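Local structure of HTH-type transcriptional repressor NemR (Escherichia coli, 4YZE) at residues His14-Gly19 with Glu55-Ala60; Arg87-Tyr92 with Asn187-Val192; Leu152-Glu157 with Asn194-Pro199. The protein represses transcription of the nemRA-gloA operon by binding the NemR box, and takes part in the response to electrophiles and reactive chlorine species. The protein carries 5 engineered substitutions. All blocks are in the same frame, centred on the assembly; numbering follows the deposited sequence.

Contact 1 (His14-Gly19 with Glu55-Ala60)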
loop_
_atom_site.group_PDB
_atom_site.type_symbol
_atom_site.label_atom_id
_atom_site.label_comp_id
_atom_site.label_asym_id
_atom_site.label_seq_id
_atom_site.Cartn_x
_atom_site.Cartn_y
_atom_site.Cartn_z
ATOM N N HIS A 14 -15.492 21.904 -11.163
ATOM C CA HIS A 14 -15.093 21.307 -12.428
ATOM C C HIS A 14 -13.586 21.083 -12.490
ATOM O O HIS A 14 -13.146 19.999 -12.869
ATOM C CB HIS A 14 -15.550 22.151 -13.612
ATOM C CG HIS A 14 -15.300 21.502 -14.933
ATOM N ND1 HIS A 14 -15.563 20.163 -15.167
ATOM C CD2 HIS A 14 -14.798 21.987 -16.089
ATOM C CE1 HIS A 14 -15.240 19.862 -16.404
ATOM N NE2 HIS A 14 -14.772 20.955 -16.993
ATOM N N LEU A 15 -12.805 22.099 -12.121
ATOM C CA LEU A 15 -11.349 21.961 -12.069
ATOM C C LEU A 15 -10.925 20.849 -11.092
ATOM O O LEU A 15 -10.090 19.999 -11.414
ATOM C CB LEU A 15 -10.698 23.284 -11.664
ATOM C CG LEU A 15 -10.622 24.399 -12.713
ATOM C CD1 LEU A 15 -10.246 25.723 -12.072
ATOM C CD2 LEU A 15 -9.637 24.052 -13.819
ATOM N N LEU A 16 -11.508 20.856 -9.899
ATOM C CA LEU A 16 -11.148 19.869 -8.887
ATOM C C LEU A 16 -11.440 18.455 -9.384
ATOM O O LEU A 16 -10.596 17.566 -9.271
ATOM C CB LEU A 16 -11.872 20.161 -7.576
ATOM C CG LEU A 16 -11.435 21.479 -6.929
ATOM C CD1 LEU A 16 -12.365 21.864 -5.784
ATOM C CD2 LEU A 16 -9.982 21.402 -6.436
ATOM N N ALA A 17 -12.616 18.277 -9.985
ATOM C CA ALA A 17 -13.045 16.970 -10.492
ATOM C C ALA A 17 -12.116 16.466 -11.585
ATOM O O ALA A 17 -11.685 15.308 -11.569
ATOM C CB ALA A 17 -14.479 17.036 -11.000
ATOM N N THR A 18 -11.824 17.344 -12.540
ATOM C CA THR A 18 -10.907 17.017 -13.627
ATOM C C THR A 18 -9.546 16.631 -13.058
ATOM O O THR A 18 -8.966 15.623 -13.464
ATOM C CB THR A 18 -10.731 18.205 -14.570
ATOM O OG1 THR A 18 -12.018 18.733 -14.917
ATOM C CG2 THR A 18 -9.991 17.779 -15.830
ATOM N N GLY A 19 -9.049 17.430 -12.112
ATOM C CA GLY A 19 -7.768 17.165 -11.482
ATOM C C GLY A 19 -7.723 15.806 -10.811
ATOM O O GLY A 19 -6.704 15.114 -10.866
ATOM N N GLU A 55 0.046 23.408 -6.396
ATOM C CA GLU A 55 0.119 22.830 -5.061
ATOM C C GLU A 55 -1.155 23.126 -4.287
ATOM O O GLU A 55 -1.716 22.241 -3.644
ATOM C CB GLU A 55 1.332 23.360 -4.290
ATOM C CG GLU A 55 1.457 22.739 -2.861
ATOM C CD GLU A 55 0.825 23.600 -1.766
ATOM O OE1 GLU A 55 0.311 24.694 -2.075
ATOM O OE2 GLU A 55 0.852 23.194 -0.586
ATOM N N ALA A 56 -1.603 24.379 -4.356
ATOM C CA ALA A 56 -2.808 24.801 -3.642
ATOM C C ALA A 56 -4.014 23.989 -4.127
ATOM O O ALA A 56 -4.842 23.507 -3.336
ATOM C CB ALA A 56 -3.037 26.298 -3.839
ATOM N N PHE A 57 -4.082 23.836 -5.443
ATOM C CA PHE A 57 -5.112 23.062 -6.091
ATOM C C PHE A 57 -5.171 21.607 -5.595
ATOM O O PHE A 57 -6.261 21.060 -5.345
ATOM C CB PHE A 57 -4.866 23.090 -7.596
ATOM C CG PHE A 57 -5.747 22.173 -8.351
ATOM C CD1 PHE A 57 -7.034 22.562 -8.690
ATOM C CD2 PHE A 57 -5.300 20.920 -8.721
ATOM C CE1 PHE A 57 -7.863 21.716 -9.397
ATOM C CE2 PHE A 57 -6.120 20.063 -9.423
ATOM C CZ PHE A 57 -7.406 20.461 -9.764
ATOM N N GLY A 58 -4.002 20.979 -5.477
ATOM C CA GLY A 58 -3.917 19.620 -4.971
ATOM C C GLY A 58 -4.496 19.464 -3.570
ATOM O O GLY A 58 -5.178 18.483 -3.296
ATOM N N VAL A 59 -4.218 20.423 -2.687
ATOM C CA VAL A 59 -4.755 20.378 -1.328
ATOM C C VAL A 59 -6.282 20.434 -1.367
ATOM O O VAL A 59 -6.955 19.613 -0.735
ATOM C CB VAL A 59 -4.246 21.528 -0.457
ATOM C CG1 VAL A 59 -4.722 21.339 0.995
ATOM C CG2 VAL A 59 -2.735 21.591 -0.498
ATOM N N ALA A 60 -6.813 21.405 -2.112
ATOM C CA ALA A 60 -8.249 21.536 -2.306
ATOM C C ALA A 60 -8.839 20.267 -2.929
ATOM O O ALA A 60 -9.913 19.799 -2.506
ATOM C CB ALA A 60 -8.560 22.756 -3.163
#
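F57 drives its ring against one side of helix 10-26, meeting L15, L16 and G19 in a buried, almost wholly apolar helix-helix contact within the DNA-binding domain. The two helical segments cross nearly perpendicularly (-86°), with axes 10.0 Å apart at closest approach. CG of F57 is anti to the backbone N (chi1 172°), and the ring reaches the neighbouring helix rim first: CZ lies 3.2 Å from L15 O and 3.7 Å from G19 CA, both near the ring plane. L15 O accepts the helical bond from G19 N, and the ring edge lies beside it as a close neighbour. G19 is what permits this depth, since a beta carbon there would collide with CZ. Beside the ring, the L16 side chain runs past F57 in the opposite direction; its CD2 sits 3.7 Å from F57 CE1 and 3.8 Å from A60 CB, so that one methyl touches both the ring and A60 one turn on. An alanine in place of F57 would probably leave a gap against G19 and L15, and F51, whose ring meets F57 edge-to-face, without its aromatic partner. L15 also packs on L36 of helix 33-40. The arrangement is characteristic of the TetR-type DNA-binding domain, where helix 10-26 packs against the predicted helix-turn-helix and against the start of helix 54-79.

Contact 2 (Arg87-Tyr92 with Asn187-Val192)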
loop_
_atom_site.group_PDB
_atom_site.type_symbol
_atom_site.label_atom_id
_atom_site.label_comp_id
_atom_site.label_asym_id
_atom_site.label_seq_id
_atom_site.Cartn_x
_atom_site.Cartn_y
_atom_site.Cartn_z
ATOM N N ARG A 87 -21.968 -3.936 8.693
ATOM C CA ARG A 87 -21.539 -2.701 8.054
ATOM C C ARG A 87 -20.032 -2.682 7.831
ATOM O O ARG A 87 -19.557 -2.277 6.781
ATOM C CB ARG A 87 -22.002 -1.494 8.866
ATOM C CG ARG A 87 -23.518 -1.357 8.883
ATOM C CD ARG A 87 -23.954 -0.327 9.908
ATOM N NE ARG A 87 -25.313 -0.572 10.378
ATOM C CZ ARG A 87 -26.012 0.275 11.126
ATOM N NH1 ARG A 87 -25.484 1.438 11.488
ATOM N NH2 ARG A 87 -27.244 -0.041 11.504
ATOM N N ILE A 88 -19.282 -3.152 8.815
ATOM C CA ILE A 88 -17.846 -3.273 8.645
ATOM C C ILE A 88 -17.488 -4.222 7.498
ATOM O O ILE A 88 -16.627 -3.888 6.670
ATOM C CB ILE A 88 -17.169 -3.675 9.950
ATOM C CG1 ILE A 88 -17.195 -2.482 10.900
ATOM C CG2 ILE A 88 -15.730 -4.103 9.709
ATOM C CD1 ILE A 88 -16.823 -2.822 12.322
ATOM N N LEU A 89 -18.155 -5.377 7.419
ATOM C CA LEU A 89 -17.885 -6.301 6.331
ATOM C C LEU A 89 -18.203 -5.644 4.988
ATOM O O LEU A 89 -17.541 -5.913 3.984
ATOM C CB LEU A 89 -18.676 -7.600 6.494
ATOM C CG LEU A 89 -18.355 -8.387 7.764
ATOM C CD1 LEU A 89 -19.101 -9.701 7.797
ATOM C CD2 LEU A 89 -16.864 -8.629 7.904
ATOM N N ALA A 90 -19.211 -4.774 4.975
ATOM C CA ALA A 90 -19.642 -4.140 3.737
ATOM C C ALA A 90 -18.549 -3.199 3.192
ATOM O O ALA A 90 -18.416 -3.016 1.979
ATOM C CB ALA A 90 -20.955 -3.403 3.951
ATOM N N TYR A 91 -17.779 -2.615 4.106
ATOM C CA TYR A 91 -16.641 -1.778 3.762
ATOM C C TYR A 91 -15.688 -2.575 2.900
ATOM O O TYR A 91 -15.251 -2.097 1.853
ATOM C CB TYR A 91 -15.956 -1.298 5.044
ATOM C CG TYR A 91 -14.603 -0.611 4.912
ATOM C CD1 TYR A 91 -14.477 0.636 4.301
ATOM C CD2 TYR A 91 -13.464 -1.179 5.480
ATOM C CE1 TYR A 91 -13.235 1.277 4.223
ATOM C CE2 TYR A 91 -12.231 -0.563 5.405
ATOM C CZ TYR A 91 -12.113 0.669 4.780
ATOM O OH TYR A 91 -10.864 1.278 4.726
ATOM N N TYR A 92 -15.374 -3.800 3.306
ATOM C CA TYR A 92 -14.527 -4.612 2.448
ATOM C C TYR A 92 -15.250 -5.122 1.206
ATOM O O TYR A 92 -14.628 -5.282 0.150
ATOM C CB TYR A 92 -13.897 -5.759 3.220
ATOM C CG TYR A 92 -12.855 -5.321 4.207
ATOM C CD1 TYR A 92 -11.517 -5.199 3.837
ATOM C CD2 TYR A 92 -13.202 -5.045 5.516
ATOM C CE1 TYR A 92 -10.551 -4.791 4.761
ATOM C CE2 TYR A 92 -12.255 -4.637 6.436
ATOM C CZ TYR A 92 -10.932 -4.524 6.057
ATOM O OH TYR A 92 -10.001 -4.130 6.986
ATOM N N ASN A 187 -9.379 -12.255 0.064
ATOM C CA ASN A 187 -8.714 -12.872 1.194
ATOM C C ASN A 187 -8.773 -11.957 2.416
ATOM O O ASN A 187 -8.955 -12.436 3.538
ATOM C CB ASN A 187 -7.273 -13.269 0.862
ATOM C CG ASN A 187 -6.599 -13.984 2.018
ATOM O OD1 ASN A 187 -7.078 -15.018 2.487
ATOM N ND2 ASN A 187 -5.496 -13.431 2.489
ATOM N N ALA A 188 -8.653 -10.645 2.203
ATOM C CA ALA A 188 -8.784 -9.702 3.315
ATOM C C ALA A 188 -10.183 -9.768 3.927
ATOM O O ALA A 188 -10.317 -9.785 5.145
ATOM C CB ALA A 188 -8.432 -8.258 2.901
ATOM N N LEU A 189 -11.210 -9.802 3.078
ATOM C CA LEU A 189 -12.598 -9.879 3.526
ATOM C C LEU A 189 -12.792 -11.128 4.371
ATOM O O LEU A 189 -13.404 -11.059 5.435
ATOM C CB LEU A 189 -13.557 -9.936 2.328
ATOM C CG LEU A 189 -15.009 -9.448 2.424
ATOM C CD1 LEU A 189 -15.931 -10.191 1.456
ATOM C CD2 LEU A 189 -15.581 -9.501 3.818
ATOM N N ALA A 190 -12.282 -12.266 3.903
ATOM C CA ALA A 190 -12.489 -13.516 4.633
ATOM C C ALA A 190 -11.784 -13.460 5.990
ATOM O O ALA A 190 -12.286 -13.995 6.976
ATOM C CB ALA A 190 -12.021 -14.711 3.822
ATOM N N HIS A 191 -10.633 -12.788 6.048
ATOM C CA HIS A 191 -9.902 -12.708 7.313
ATOM C C HIS A 191 -10.593 -11.762 8.317
ATOM O O HIS A 191 -10.653 -12.058 9.528
ATOM C CB HIS A 191 -8.435 -12.365 7.068
ATOM C CG HIS A 191 -7.650 -12.057 8.306
ATOM N ND1 HIS A 191 -7.004 -13.026 9.043
ATOM C CD2 HIS A 191 -7.358 -10.876 8.900
ATOM C CE1 HIS A 191 -6.371 -12.459 10.056
ATOM N NE2 HIS A 191 -6.566 -11.152 9.989
ATOM N N VAL A 192 -11.144 -10.658 7.816
ATOM C CA VAL A 192 -11.930 -9.760 8.660
ATOM C C VAL A 192 -13.149 -10.475 9.267
ATOM O O VAL A 192 -13.467 -10.285 10.457
ATOM C CB VAL A 192 -12.375 -8.512 7.887
ATOM C CG1 VAL A 192 -13.303 -7.653 8.734
ATOM C CG2 VAL A 192 -11.155 -7.697 7.432
#
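Y92 and V192 make the central pair where helix 84-97 runs antiparallel to helix 183-195, the short segments inclined at 167° with axes 9.7 Å apart. Their contact is of the CH-pi kind. V192 CG2 stands over one face of the Y92 ring, 3.7 Å from its centroid and 25° off the normal, displaced toward the rim so that Y92 CE2 is its nearest atom at 3.4 Å. The two side chains cross at about a right angle. Over the opposite face of the ring lies CD2 of the preceding tyrosine, Y91, also toward the rim, so the phenol is held between an aliphatic methyl and an aromatic neighbour of its own helix.

The remaining contacts are apolar and mostly between aliphatic groups. In V192, CG1, anti to the backbone N (chi1 175°), meets L89 CD2 at 3.8 Å and also touches the rim of the ring, over whose face CG2 lies. L89 and V192 pass each other in opposite directions. One turn earlier in the helix, L189 CG touches Y92 CB at 3.9 Å, at the level where the backbones come nearest. A188 CB and I88 CG2 add looser contacts, the first to Y92 CD1 and the second to V192 CG1.

The polar end of the tyrosine looks beyond this pair of helices: Y92 OH is hydrogen-bonded to L165 O of helix 158-179, which also packs on V192 through L165 and L168. That bond pins the far end of the ring and gives a buried hydroxyl its partner. Between the two segments themselves the grip is therefore dispersive, resting on apolar contacts and on a ring with a neighbour over each face, with the hydroxyl's polarity spent on a third helix.

Contact 3 (Leu152-Glu157 with Asn194-Pro199). Engineered in segment 152-157: S155 (natural residue Cys).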
loop_
_atom_site.group_PDB
_atom_site.type_symbol
_atom_site.label_atom_id
_atom_site.label_comp_id
_atom_site.label_asym_id
_atom_site.label_seq_id
_atom_site.Cartn_x
_atom_site.Cartn_y
_atom_site.Cartn_z
ATOM N N LEU A 152 -20.591 -7.706 17.796
ATOM C CA LEU A 152 -19.299 -8.186 17.316
ATOM C C LEU A 152 -18.286 -8.222 18.427
ATOM O O LEU A 152 -18.394 -7.477 19.391
ATOM C CB LEU A 152 -18.776 -7.288 16.191
ATOM C CG LEU A 152 -18.701 -5.776 16.440
ATOM C CD1 LEU A 152 -17.433 -5.377 17.192
ATOM C CD2 LEU A 152 -18.791 -5.006 15.131
ATOM N N THR A 153 -17.272 -9.057 18.251
ATOM C CA THR A 153 -16.218 -9.184 19.241
ATOM C C THR A 153 -14.884 -9.233 18.505
ATOM O O THR A 153 -14.834 -9.652 17.342
ATOM C CB THR A 153 -16.427 -10.445 20.138
ATOM O OG1 THR A 153 -15.599 -10.357 21.304
ATOM C CG2 THR A 153 -16.124 -11.727 19.375
ATOM N N PHE A 154 -13.826 -8.768 19.170
ATOM C CA PHE A 154 -12.467 -8.825 18.638
ATOM C C PHE A 154 -11.461 -8.594 19.759
ATOM O O PHE A 154 -11.828 -8.193 20.853
ATOM C CB PHE A 154 -12.260 -7.772 17.529
ATOM C CG PHE A 154 -12.470 -6.355 17.990
ATOM C CD1 PHE A 154 -13.733 -5.780 17.953
ATOM C CD2 PHE A 154 -11.404 -5.595 18.463
ATOM C CE1 PHE A 154 -13.935 -4.467 18.380
ATOM C CE2 PHE A 154 -11.591 -4.285 18.901
ATOM C CZ PHE A 154 -12.860 -3.718 18.854
ATOM N N SER A 155 -10.179 -8.796 19.464
ATOM C CA SER A 155 -9.119 -8.585 20.444
ATOM C C SER A 155 -8.622 -7.138 20.473
ATOM O O SER A 155 -8.330 -6.559 19.428
ATOM C CB SER A 155 -7.950 -9.527 20.143
ATOM O OG SER A 155 -7.026 -9.570 21.216
ATOM N N GLY A 156 -8.539 -6.548 21.667
ATOM C CA GLY A 156 -7.886 -5.252 21.827
ATOM C C GLY A 156 -8.713 -3.980 21.702
ATOM O O GLY A 156 -9.935 -4.014 21.589
ATOM N N GLU A 157 -8.018 -2.844 21.728
ATOM C CA GLU A 157 -8.632 -1.518 21.591
ATOM C C GLU A 157 -9.162 -1.242 20.176
ATOM O O GLU A 157 -8.578 -1.689 19.193
ATOM C CB GLU A 157 -7.633 -0.438 22.019
ATOM C CG GLU A 157 -7.174 -0.660 23.476
ATOM C CD GLU A 157 -6.151 0.357 23.994
ATOM O OE1 GLU A 157 -5.760 1.295 23.264
ATOM O OE2 GLU A 157 -5.733 0.204 25.161
ATOM N N ASN A 194 -13.376 -13.410 10.160
ATOM C CA ASN A 194 -12.947 -14.277 11.250
ATOM C C ASN A 194 -12.440 -13.471 12.457
ATOM O O ASN A 194 -12.591 -13.884 13.599
ATOM C CB ASN A 194 -11.875 -15.248 10.745
ATOM C CG ASN A 194 -11.619 -16.389 11.708
ATOM O OD1 ASN A 194 -10.563 -16.461 12.342
ATOM N ND2 ASN A 194 -12.592 -17.288 11.830
ATOM N N ILE A 195 -11.851 -12.310 12.195
ATOM C CA ILE A 195 -11.262 -11.485 13.248
ATOM C C ILE A 195 -12.329 -10.676 13.988
ATOM O O ILE A 195 -12.294 -10.563 15.215
ATOM C CB ILE A 195 -10.174 -10.544 12.666
ATOM C CG1 ILE A 195 -8.963 -11.361 12.225
ATOM C CG2 ILE A 195 -9.745 -9.527 13.688
ATOM C CD1 ILE A 195 -8.503 -12.350 13.294
ATOM N N ILE A 196 -13.250 -10.084 13.225
ATOM C CA ILE A 196 -14.376 -9.342 13.781
ATOM C C ILE A 196 -15.547 -10.311 13.769
ATOM O O ILE A 196 -16.271 -10.402 12.770
ATOM C CB ILE A 196 -14.724 -8.076 12.933
ATOM C CG1 ILE A 196 -13.478 -7.228 12.687
ATOM C CG2 ILE A 196 -15.825 -7.245 13.618
ATOM C CD1 ILE A 196 -12.756 -6.754 13.950
ATOM N N ALA A 197 -15.714 -11.052 14.868
ATOM C CA ALA A 197 -16.645 -12.183 14.901
ATOM C C ALA A 197 -17.988 -11.831 15.501
ATOM O O ALA A 197 -18.138 -10.837 16.208
ATOM C CB ALA A 197 -16.044 -13.362 15.668
ATOM N N THR A 198 -18.962 -12.690 15.246
ATOM C CA THR A 198 -20.220 -12.608 15.954
ATOM C C THR A 198 -19.973 -13.184 17.343
ATOM O O THR A 198 -19.234 -14.158 17.491
ATOM C CB THR A 198 -21.315 -13.383 15.226
ATOM O OG1 THR A 198 -20.945 -14.764 15.150
ATOM C CG2 THR A 198 -21.478 -12.838 13.812
ATOM N N PRO A 199 -20.549 -12.551 18.368
ATOM C CA PRO A 199 -20.435 -13.045 19.749
ATOM C C PRO A 199 -20.930 -14.482 19.848
ATOM O O PRO A 199 -21.845 -14.836 19.107
ATOM C CB PRO A 199 -21.372 -12.116 20.526
ATOM C CG PRO A 199 -21.378 -10.842 19.736
ATOM C CD PRO A 199 -21.271 -11.267 18.286
#
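I196 lies beside both L152 and F154, all three side chains pointing the same way where the chain leaves helix 183-195. From its CB the I196 side chain forks. CG2 meets L152, approaching its CB at 3.9 Å and its CD2 at 4.0 Å. The other branch, CG1, is anti to the carbonyl carbon (chi1 -51°), and a further turn at chi2 (-58°) brings CD1 to F154, where that methyl comes within 3.8 Å of CB and 4.1 Å of CG. One isoleucine thus touches two residues of the opposing loop, one methyl for each. L152 and F154 both hold CG between the backbone N and the carbonyl carbon, and L152 CD1 lies in plane at the edge of the F154 ring.

T153, between these two, supplies the polar part with A197. They form a single antiparallel bridge as a hydrogen-bonded pair: T153 N donates to A197 O at 2.8 Å and A197 N to T153 O at 3.0 Å. L152 CA adds a CA-H...O contact to A197 O, 3.1 Å away. Beyond the bridge, P199 lays CD against the backbone N of L152.

Around this, helix 122-148 contributes L143, which packs on both F154 and I196, and R147, which makes a cation-pi contact with the F154 ring. Q161 of helix 158-179 touches F154, I195 and I196, and L152 packs on Y84 and I88 of helix 84-97. The engineered serine S155 is hydrogen-bonded through OG to N194 OD1 of the second subunit. The bridge therefore fastens the loop before helix 158-179 to the chain just after helix 183-195, close to the dimer partner.

In the fold
From the N terminus, contact 1 closes first: it brings the start of helix 54-79 back to helix 10-26 around a loop holding helices 33-40 and 44-50. It is complete before contact 2 opens, and the two centres lie 32 Å apart on opposite sides of the chain's centre. Helices 54-79 and 84-97 follow each other in the chain and lead from one region to the other. Contact 2 joins helix 84-97 to helix 183-195, and contact 3, tying the loop before helix 158-179 to the tail after 183-195, opens within that span but closes beyond it, so the two cross. They meet directly, with I88 CD1 4.1 Å from L152 CD2, and both reach the second subunit.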